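Local coordinates for protein putrescine aminotransferase (Halomonas elongata DSM 2581, PDB 6GWI) that probably transfers amino groups between amines such as putrescine and keto acceptors, using pyridoxal-5'-phosphate as its cofactor, at residues B[88-91]-B[92-95]; B[318-321]-B[322-325]. All blocks are in the same frame, centred on the assembly; numbering follows the deposited sequence.

In the fold
The two contacts follow one another along the chain, and neither nests in nor crosses the other. Contact 1 comes first. It turns the end of strand 88-89 into helix 91-103. More than 200 residues later, contact 2 closes the turns between strand 313-314 and helix 324-339, and T319 there meets the phosphate of a cofactor. In space the centres of the two contacts are about 10 Å apart. The H90 ring packs on G322 and P324, and P92 packs on P324. Both contacts also reach the second subunit, so two helix N termini are tied together beside the dimer interface. Contact 2 reaches the cofactor, and the H90 side chain lies about 14 Å from a PLP.

Contact 1: B[88-91]-B[92-95]; sequences TTHP and PAVR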
ATOM      1  N   THR B  88      12.178  16.904  -0.226  1.00 29.07           N
ATOM      2  CA  THR B  88      11.580  17.287  -1.494  1.00 26.48           C
ATOM      3  C   THR B  88      10.065  17.161  -1.442  1.00 20.70           C
ATOM      4  O   THR B  88       9.513  16.332  -0.713  1.00 22.07           O
ATOM      5  CB  THR B  88      12.071  16.413  -2.665  1.00 26.78           C
ATOM      6  OG1 THR B  88      12.102  15.038  -2.255  1.00 28.11           O
ATOM      7  CG2 THR B  88      13.439  16.852  -3.147  1.00 29.84           C
ATOM      8  N   THR B  89       9.406  17.982  -2.253  1.00 21.35           N
ATOM      9  CA  THR B  89       7.989  17.840  -2.553  1.00 22.80           C
ATOM     10  C   THR B  89       7.813  18.120  -4.042  1.00 22.67           C
ATOM     11  O   THR B  89       8.788  18.314  -4.775  1.00 23.17           O
ATOM     12  CB  THR B  89       7.134  18.772  -1.683  1.00 24.23           C
ATOM     13  OG1 THR B  89       5.747  18.438  -1.844  1.00 21.52           O
ATOM     14  CG2 THR B  89       7.350  20.237  -2.061  1.00 27.16           C
ATOM     15  N   HIS B  90       6.567  18.133  -4.498  1.00 24.89           N
ATOM     16  CA  HIS B  90       6.266  18.488  -5.877  1.00 28.93           C
ATOM     17  C   HIS B  90       4.914  19.173  -5.912  1.00 20.08           C
ATOM     18  O   HIS B  90       4.145  19.088  -4.943  1.00 22.36           O
ATOM     19  CB  HIS B  90       6.292  17.259  -6.796  1.00 25.07           C
ATOM     20  CG  HIS B  90       5.566  16.072  -6.246  1.00 29.21           C
ATOM     21  ND1 HIS B  90       4.198  16.043  -6.095  1.00 32.76           N
ATOM     22  CD2 HIS B  90       6.018  14.869  -5.816  1.00 37.20           C
ATOM     23  CE1 HIS B  90       3.836  14.873  -5.597  1.00 34.72           C
ATOM     24  NE2 HIS B  90       4.922  14.144  -5.415  1.00 26.60           N
ATOM     25  N   PRO B  91       4.588  19.879  -6.995  1.00 27.65           N
ATOM     26  CA  PRO B  91       3.386  20.737  -7.010  1.00 34.53           C
ATOM     27  C   PRO B  91       2.106  19.965  -6.729  1.00 33.67           C
ATOM     28  O   PRO B  91       1.231  20.467  -6.007  1.00 25.12           O
ATOM     29  CB  PRO B  91       3.382  21.327  -8.429  1.00 31.08           C
ATOM     30  CG  PRO B  91       4.814  21.318  -8.840  1.00 28.28           C
ATOM     31  CD  PRO B  91       5.428  20.094  -8.194  1.00 33.56           C
ATOM     32  N   PRO B  92       1.927  18.764  -7.294  1.00 26.57           N
ATOM     33  CA  PRO B  92       0.682  18.029  -7.000  1.00 28.42           C
ATOM     34  C   PRO B  92       0.497  17.734  -5.521  1.00 21.76           C
ATOM     35  O   PRO B  92      -0.600  17.936  -4.985  1.00 21.31           O
ATOM     36  CB  PRO B  92       0.828  16.747  -7.831  1.00 30.97           C
ATOM     37  CG  PRO B  92       1.714  17.153  -8.970  1.00 36.50           C
ATOM     38  CD  PRO B  92       2.718  18.088  -8.341  1.00 33.78           C
ATOM     39  N   ALA B  93       1.547  17.269  -4.841  1.00 21.16           N
ATOM     40  CA  ALA B  93       1.442  17.015  -3.409  1.00 26.54           C
ATOM     41  C   ALA B  93       1.053  18.279  -2.654  1.00 24.62           C
ATOM     42  O   ALA B  93       0.144  18.261  -1.815  1.00 20.42           O
ATOM     43  CB  ALA B  93       2.769  16.471  -2.880  1.00 21.09           C
ATOM     44  N   VAL B  94       1.711  19.397  -2.963  1.00 19.38           N
ATOM     45  CA  VAL B  94       1.423  20.647  -2.267  1.00 19.79           C
ATOM     46  C   VAL B  94      -0.044  21.018  -2.442  1.00 22.48           C
ATOM     47  O   VAL B  94      -0.760  21.293  -1.472  1.00 22.64           O
ATOM     48  CB  VAL B  94       2.346  21.769  -2.780  1.00 25.26           C
ATOM     49  CG1 VAL B  94       2.008  23.107  -2.113  1.00 27.51           C
ATOM     50  CG2 VAL B  94       3.803  21.403  -2.557  1.00 31.07           C
ATOM     51  N   ARG B  95      -0.509  21.033  -3.691  1.00 20.65           N
ATOM     52  CA  ARG B  95      -1.868  21.473  -3.984  1.00 24.52           C
ATOM     53  C   ARG B  95      -2.907  20.504  -3.431  1.00 21.32           C
ATOM     54  O   ARG B  95      -3.954  20.933  -2.933  1.00 22.49           O
ATOM     55  CB  ARG B  95      -2.010  21.656  -5.497  1.00 32.97           C
ATOM     56  CG  ARG B  95      -1.143  22.808  -6.027  1.00 42.67           C
ATOM     57  CD  ARG B  95      -1.262  23.028  -7.531  1.00109.31           C
ATOM     58  NE  ARG B  95      -0.872  21.838  -8.285  1.00119.70           N
ATOM     59  CZ  ARG B  95      -0.298  21.852  -9.487  1.00101.53           C
ATOM     60  NH1 ARG B  95      -0.021  23.001 -10.093  1.00107.22           N
ATOM     61  NH2 ARG B  95       0.009  20.707 -10.080  1.00 64.54           N
TER
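R95 N donates to P91 O at 3.0 Å, an almost straight bond of 170°. It belongs to the first turn of helix 91-103, where the chain leaves strand 88-89. One residue earlier, V94 N gives its hydrogen to H90 O over 3.2 Å. H90 is the N-cap, and P91 and P92 open the helix. A proline has no N-H to give, and within the first turn the helix does not need one.

The imidazole of H90 turns its edge toward A93 N at this helix start. Its CG sits between the backbone N and the carbonyl carbon (chi1 46°). That brings CE1 to 3.3 Å from A93 CB, while ND1 lies 3.4 Å from P92 CD. The ring also packs on P324, and the residue on L79, T84 and V33 of the second subunit. With an alanine here, the space beside A93 CB and P92 CD would probably be left unfilled, and P324 would lose its imidazole contact.

T89 comes from the strand side. Its OG1, anti to the backbone N (chi1 -170°), lies 3.6 Å from V94 CG2, and its side chain crosses that of V94 at about a right angle. The hydroxyl's main polar partner is D11 of the second subunit. T88 and T89 also pair in parallel with a strand of that subunit.

The R95 guanidinium, which is poorly ordered, folds back with one face over P91 CB. The two proline rings lie side by side, and P91 CB is 3.3 Å from P92 CD, as the peptide bond between them largely dictates.

Contact 2: B[318-321]-B[322-325]; sequences FTYS and GHPT. With PLP (pyridoxal-5'-phosphate), chain C.
H323 N donates to Y320 O at 3.1 Å and closes a type II turn over S321 and G322. The donor stands well above the plane of that carbonyl, 55° out of it. G322 takes the third place of the turn with a positive phi. A side chain there would put its CB against S321 O.

The side chains of Y320 and H323 run side by side out of this turn. CD1 of the Y320 ring meets CD2 of H323 at 3.8 Å, and it lies at the edge of the imidazole, in its plane. The ring planes are inclined at 61°. H323 CG is anti to the backbone N (chi1 -169°), which lets ND1 reach forward to T325 N in a weak capping bond of 3.2 Å. H323 is the N-cap of helix 324-339. Its other nitrogen, NE2, is hydrogen-bonded to G290 O of the second subunit, so both ring nitrogens have partners.

In the PLP-dependent class-III aminotransferases the cofactor site lies at the dimer interface, and the type I turn from F318 to S321 reaches it here. This turn overlaps the type II turn at Y320 and S321. At its second position T319 grips one phosphate oxygen twice: T319 N reaches PLP O1P at 2.9 Å, and T319 OG1 reaches the same O1P at 2.7 Å. G117 and S118 of the second subunit bind the same cofactor. S321 OG accepts from F318 N at 3.0 Å, across the type I turn, and is also hydrogen-bonded to F113 O.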
ATOM      1  N   PHE B 318       6.277   5.641   2.450  1.00 21.64           N
ATOM      2  CA  PHE B 318       6.252   4.725   1.318  1.00 19.70           C
ATOM      3  C   PHE B 318       6.790   5.399   0.065  1.00 17.94           C
ATOM      4  O   PHE B 318       6.560   6.590  -0.166  1.00 19.15           O
ATOM      5  CB  PHE B 318       4.823   4.219   1.088  1.00 25.10           C
ATOM      6  CG  PHE B 318       4.181   3.670   2.333  1.00 22.55           C
ATOM      7  CD1 PHE B 318       4.381   2.351   2.714  1.00 22.29           C
ATOM      8  CD2 PHE B 318       3.412   4.488   3.147  1.00 18.22           C
ATOM      9  CE1 PHE B 318       3.803   1.855   3.872  1.00 23.22           C
ATOM     10  CE2 PHE B 318       2.838   3.996   4.307  1.00 19.10           C
ATOM     11  CZ  PHE B 318       3.031   2.680   4.666  1.00 20.51           C
ATOM     12  N   THR B 319       7.503   4.613  -0.743  1.00 17.98           N
ATOM     13  CA  THR B 319       8.071   5.071  -2.005  1.00 17.53           C
ATOM     14  C   THR B 319       7.067   5.905  -2.793  1.00 22.95           C
ATOM     15  O   THR B 319       7.410   6.968  -3.321  1.00 20.21           O
ATOM     16  CB  THR B 319       8.536   3.863  -2.831  1.00 21.96           C
ATOM     17  OG1 THR B 319       9.587   3.176  -2.140  1.00 21.69           O
ATOM     18  CG2 THR B 319       9.039   4.296  -4.187  1.00 20.46           C
ATOM     19  N   TYR B 320       5.822   5.445  -2.863  1.00 14.25           N
ATOM     20  CA  TYR B 320       4.798   6.102  -3.664  1.00 21.18           C
ATOM     21  C   TYR B 320       3.916   7.037  -2.842  1.00 25.20           C
ATOM     22  O   TYR B 320       2.861   7.464  -3.325  1.00 18.00           O
ATOM     23  CB  TYR B 320       3.963   5.044  -4.387  1.00 24.57           C
ATOM     24  CG  TYR B 320       4.773   4.241  -5.395  1.00 25.84           C
ATOM     25  CD1 TYR B 320       5.686   4.872  -6.235  1.00 27.32           C
ATOM     26  CD2 TYR B 320       4.637   2.860  -5.501  1.00 24.06           C
ATOM     27  CE1 TYR B 320       6.434   4.157  -7.155  1.00 29.15           C
ATOM     28  CE2 TYR B 320       5.385   2.132  -6.425  1.00 17.11           C
ATOM     29  CZ  TYR B 320       6.279   2.791  -7.250  1.00 25.90           C
ATOM     30  OH  TYR B 320       7.027   2.088  -8.167  1.00 27.48           O
ATOM     31  N   SER B 321       4.327   7.369  -1.618  1.00 13.97           N
ATOM     32  CA  SER B 321       3.659   8.419  -0.859  1.00 22.18           C
ATOM     33  C   SER B 321       3.662   9.714  -1.659  1.00 23.96           C
ATOM     34  O   SER B 321       4.724  10.189  -2.079  1.00 19.81           O
ATOM     35  CB  SER B 321       4.349   8.642   0.485  1.00 24.29           C
ATOM     36  OG  SER B 321       4.183   7.539   1.353  1.00 23.54           O
ATOM     37  N   GLY B 322       2.479  10.280  -1.871  1.00 19.23           N
ATOM     38  CA  GLY B 322       2.365  11.533  -2.581  1.00 24.67           C
ATOM     39  C   GLY B 322       2.556  11.439  -4.075  1.00 26.27           C
ATOM     40  O   GLY B 322       2.700  12.480  -4.724  1.00 21.11           O
ATOM     41  N   HIS B 323       2.564  10.231  -4.640  1.00 21.26           N
ATOM     42  CA  HIS B 323       2.856  10.035  -6.057  1.00 28.15           C
ATOM     43  C   HIS B 323       2.268  11.159  -6.898  1.00 24.82           C
ATOM     44  O   HIS B 323       1.045  11.346  -6.906  1.00 19.58           O
ATOM     45  CB  HIS B 323       2.305   8.693  -6.538  1.00 27.38           C
ATOM     46  CG  HIS B 323       2.792   8.301  -7.896  1.00 25.43           C
ATOM     47  ND1 HIS B 323       2.342   8.907  -9.051  1.00 19.21           N
ATOM     48  CD2 HIS B 323       3.702   7.378  -8.285  1.00 24.99           C
ATOM     49  CE1 HIS B 323       2.951   8.368 -10.092  1.00 25.06           C
ATOM     50  NE2 HIS B 323       3.780   7.438  -9.656  1.00 22.58           N
ATOM     51  N   PRO B 324       3.090  11.926  -7.622  1.00 22.32           N
ATOM     52  CA  PRO B 324       2.571  13.166  -8.223  1.00 17.69           C
ATOM     53  C   PRO B 324       1.468  12.944  -9.244  1.00 20.56           C
ATOM     54  O   PRO B 324       0.554  13.772  -9.335  1.00 22.86           O
ATOM     55  CB  PRO B 324       3.819  13.795  -8.862  1.00 27.90           C
ATOM     56  CG  PRO B 324       4.758  12.648  -9.075  1.00 21.09           C
ATOM     57  CD  PRO B 324       4.512  11.704  -7.945  1.00 22.56           C
ATOM     58  N   THR B 325       1.508  11.851 -10.009  1.00 19.72           N
ATOM     59  CA  THR B 325       0.431  11.601 -10.964  1.00 24.59           C
ATOM     60  C   THR B 325      -0.858  11.216 -10.247  1.00 22.26           C
ATOM     61  O   THR B 325      -1.943  11.686 -10.611  1.00 22.70           O
ATOM     62  CB  THR B 325       0.846  10.518 -11.959  1.00 25.22           C
ATOM     63  OG1 THR B 325       2.012  10.950 -12.673  1.00 22.27           O
ATOM     64  CG2 THR B 325      -0.275  10.240 -12.961  1.00 19.96           C
TER
HETATM   65  N1  PLP C 501      11.566  -3.830   0.324  1.00 15.50           N
HETATM   66  C2  PLP C 501      12.710  -3.216  -0.137  1.00 23.72           C
HETATM   67  C2A PLP C 501      13.952  -4.040  -0.326  1.00 15.75           C
HETATM   68  C3  PLP C 501      12.702  -1.850  -0.421  1.00 28.11           C
HETATM   69  O3  PLP C 501      13.850  -1.252  -0.875  1.00 29.36           O
HETATM   70  C4  PLP C 501      11.537  -1.096  -0.246  1.00 24.14           C
HETATM   71  C4A PLP C 501      11.370   0.182  -1.025  1.00 27.24           C
HETATM   72  C5  PLP C 501      10.392  -1.737   0.223  1.00 20.05           C
HETATM   73  C6  PLP C 501      10.410  -3.097   0.504  1.00 18.81           C
HETATM   74  C5A PLP C 501       9.110  -0.965   0.441  1.00 26.88           C
HETATM   75  O4P PLP C 501       8.467  -0.631  -0.769  1.00 21.44           O
HETATM   76  P   PLP C 501       7.383   0.563  -0.750  1.00 19.76           P
HETATM   77  O1P PLP C 501       8.091   1.848  -0.379  1.00 18.58           O
HETATM   78  O2P PLP C 501       6.317   0.245   0.278  1.00 15.87           O
HETATM   79  O3P PLP C 501       6.774   0.694  -2.131  1.00 18.78           O